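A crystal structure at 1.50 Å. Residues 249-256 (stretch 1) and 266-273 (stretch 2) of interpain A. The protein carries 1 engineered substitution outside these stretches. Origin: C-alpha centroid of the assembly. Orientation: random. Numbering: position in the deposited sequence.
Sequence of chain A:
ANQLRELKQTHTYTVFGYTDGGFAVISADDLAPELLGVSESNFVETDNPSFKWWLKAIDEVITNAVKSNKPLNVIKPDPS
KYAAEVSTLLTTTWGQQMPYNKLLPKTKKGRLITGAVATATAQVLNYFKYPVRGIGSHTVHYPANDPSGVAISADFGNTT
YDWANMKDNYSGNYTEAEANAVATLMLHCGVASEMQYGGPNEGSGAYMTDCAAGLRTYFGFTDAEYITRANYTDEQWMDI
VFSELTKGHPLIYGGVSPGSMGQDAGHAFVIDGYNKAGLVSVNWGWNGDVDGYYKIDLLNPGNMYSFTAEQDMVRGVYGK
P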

# COMPACT_ATOMS: atom_id res chain seq x y z
N HIS A 249 -2.77 3.24 -14.12
CA HIS A 249 -1.55 3.28 -13.33
C HIS A 249 -1.82 3.12 -11.84
O HIS A 249 -2.16 4.10 -11.16
CB HIS A 249 -0.84 4.62 -13.51
CG HIS A 249 -0.49 4.96 -14.92
ND1 HIS A 249 -0.19 6.24 -15.30
CD2 HIS A 249 -0.37 4.19 -16.03
CE1 HIS A 249 0.10 6.26 -16.60
NE2 HIS A 249 0.00 5.03 -17.06
N PRO A 250 -1.63 1.90 -11.29
CA PRO A 250 -1.80 1.73 -9.85
C PRO A 250 -0.73 2.55 -9.14
O PRO A 250 0.38 2.75 -9.69
CB PRO A 250 -1.56 0.25 -9.63
CG PRO A 250 -1.63 -0.41 -10.99
CD PRO A 250 -1.27 0.66 -12.00
N LEU A 251 -1.06 3.03 -7.94
CA LEU A 251 -0.22 3.96 -7.18
C LEU A 251 0.35 3.37 -5.89
O LEU A 251 -0.40 2.84 -5.09
CB LEU A 251 -1.00 5.22 -6.81
CG LEU A 251 -1.54 6.02 -8.02
CD1 LEU A 251 -2.48 7.10 -7.56
CD2 LEU A 251 -0.40 6.64 -8.77
N ILE A 252 1.66 3.48 -5.70
CA ILE A 252 2.27 3.14 -4.42
C ILE A 252 1.94 4.29 -3.47
O ILE A 252 2.15 5.47 -3.81
CB ILE A 252 3.80 3.04 -4.62
CG1 ILE A 252 4.14 1.94 -5.64
CG2 ILE A 252 4.52 2.84 -3.27
CD1 ILE A 252 5.57 2.00 -6.18
N TYR A 253 1.39 3.99 -2.29
CA TYR A 253 0.86 5.03 -1.40
C TYR A 253 1.23 4.67 0.04
O TYR A 253 1.19 3.51 0.42
CB TYR A 253 -0.65 5.03 -1.55
CG TYR A 253 -1.42 6.26 -1.08
CD1 TYR A 253 -1.90 7.20 -1.99
CD2 TYR A 253 -1.65 6.49 0.29
CE1 TYR A 253 -2.63 8.30 -1.58
CE2 TYR A 253 -2.39 7.60 0.72
CZ TYR A 253 -2.87 8.51 -0.22
OH TYR A 253 -3.62 9.60 0.20
N GLY A 254 1.59 5.65 0.86
CA GLY A 254 1.87 5.33 2.25
C GLY A 254 2.63 6.43 2.94
O GLY A 254 2.68 7.57 2.45
N GLY A 255 3.25 6.11 4.06
CA GLY A 255 3.98 7.12 4.82
C GLY A 255 4.52 6.56 6.12
O GLY A 255 4.30 5.40 6.44
N VAL A 256 5.24 7.41 6.86
CA VAL A 256 5.89 6.98 8.09
C VAL A 256 5.68 8.07 9.15
O VAL A 256 5.74 9.27 8.83
CB VAL A 256 7.41 6.78 7.88
CG1 VAL A 256 7.70 5.69 6.86
CG2 VAL A 256 8.06 8.08 7.44
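Stretch 2 (266-273) GHAFVIDG

Residues 266-273 run alongside residues 249-256 as an antiparallel neighbour in a β-sheet. The strand of stretch 1 spans Leu-251 to Gly-255; that of stretch 2 begins at His-267, runs through Gly-273 and continues beyond it. Their axes approach to 4.5 Å and their N-to-C directions differ by 157°, so the second strand returns along the first with a modest departure from exact antiparallelism. Leu-251 is in register with Ile-271, Ile-252 with Val-270, Tyr-253 with Phe-269, Gly-254 with Ala-268 and Gly-255 with His-267.

Three of these pairs, alternating along the ladder, are closed by reciprocal hydrogen bonds. Leu-251 N donates to Ile-271 O and Ile-271 N to Leu-251 O, both at 2.9 Å. Tyr-253 N reaches Phe-269 O at 2.9 Å, while Phe-269 N reaches Tyr-253 O at 2.8 Å. At the far end Gly-255 N lies 2.9 Å from His-267 O, and His-267 N 3.0 Å from Gly-255 O. The intervening pairs bring the chains closer, most markedly where Gly-254 CA and Ala-268 CA are 3.9 Å apart. A CB on Gly-254 would clash with His-267 O and Ala-268 CA, and its extended backbone, with phi at 163°, itself calls for glycine. Close CA-H...O contacts supplement the ladder, among them Ala-268 CA to Tyr-253 O at 3.1 Å and Gly-254 CA to His-267 O at 3.2 Å. Gly-266, just before the strand, has a positive phi of 79°.

The side chains of Leu-251, Tyr-253, His-267, Phe-269 and Ile-271 share one face of the sheet. Tyr-253, with chi1 in t, meets two neighbours on the same side of its ring plane: its CD2 lies 3.3 Å from Phe-269 CZ and its CD1 3.4 Å from Ile-271 CD1. The p rotamer of Phe-269 brings its ring over the partner strand, where Tyr-253 CB sits above the ring face, 4.3 Å from the centroid. The two aromatic planes are inclined by 28° but slid apart, with centroids separated by 5.2 Å, so the rings barely overlap. His-267 is also p, and its ring lies over Gly-255, whose CA is 4.2 Å from the imidazole centroid in a CH-pi contact.

Ile-252, Val-270 and Ala-268 point to the other face. Just before the first strand, Pro-250 CB packs against Val-270 CG1 at 3.8 Å. Altogether the two stretches bury 584 Å² between them.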

# COMPACT_ATOMS: atom_id res chain seq x y z
N GLY A 266 6.10 2.21 9.57
CA GLY A 266 5.27 2.83 8.54
C GLY A 266 4.14 2.00 7.98
O GLY A 266 3.77 0.95 8.51
N HIS A 267 3.56 2.53 6.92
CA HIS A 267 2.44 1.89 6.27
C HIS A 267 2.60 2.17 4.79
O HIS A 267 3.09 3.23 4.37
CB HIS A 267 1.10 2.47 6.76
CG HIS A 267 1.14 3.94 7.04
ND1 HIS A 267 0.62 4.89 6.18
CD2 HIS A 267 1.65 4.62 8.09
CE1 HIS A 267 0.83 6.09 6.68
NE2 HIS A 267 1.45 5.96 7.85
N ALA A 268 2.19 1.23 3.97
CA ALA A 268 2.18 1.46 2.53
C ALA A 268 1.30 0.42 1.89
O ALA A 268 1.11 -0.67 2.42
CB ALA A 268 3.61 1.43 1.92
N PHE A 269 0.73 0.78 0.75
CA PHE A 269 -0.24 -0.05 0.10
C PHE A 269 -0.34 0.42 -1.32
O PHE A 269 0.32 1.40 -1.72
CB PHE A 269 -1.60 -0.01 0.84
CG PHE A 269 -2.13 1.39 1.13
CD1 PHE A 269 -2.94 2.07 0.20
CD2 PHE A 269 -1.86 2.00 2.35
CE1 PHE A 269 -3.46 3.34 0.50
CE2 PHE A 269 -2.40 3.28 2.64
CZ PHE A 269 -3.17 3.93 1.71
N VAL A 270 -1.17 -0.27 -2.10
CA VAL A 270 -1.39 0.11 -3.49
C VAL A 270 -2.83 0.58 -3.68
O VAL A 270 -3.77 -0.10 -3.22
CB VAL A 270 -1.07 -1.04 -4.49
CG1 VAL A 270 -1.26 -0.58 -5.94
CG2 VAL A 270 0.34 -1.55 -4.23
N ILE A 271 -3.00 1.72 -4.35
CA ILE A 271 -4.34 2.10 -4.84
C ILE A 271 -4.42 1.61 -6.26
O ILE A 271 -3.64 2.03 -7.14
CB ILE A 271 -4.60 3.63 -4.81
CG1 ILE A 271 -4.60 4.12 -3.34
CG2 ILE A 271 -5.93 3.98 -5.58
CD1 ILE A 271 -4.61 5.64 -3.25
N ASP A 272 -5.39 0.74 -6.51
CA ASP A 272 -5.48 0.11 -7.82
C ASP A 272 -6.85 0.21 -8.46
O ASP A 272 -7.18 -0.56 -9.35
CB ASP A 272 -4.98 -1.34 -7.77
CG ASP A 272 -5.87 -2.26 -6.99
OD1 ASP A 272 -5.70 -3.50 -7.16
OD2 ASP A 272 -6.74 -1.79 -6.21
N GLY A 273 -7.62 1.22 -8.05
CA GLY A 273 -8.92 1.47 -8.72
C GLY A 273 -9.69 2.49 -7.90
O GLY A 273 -9.23 2.95 -6.84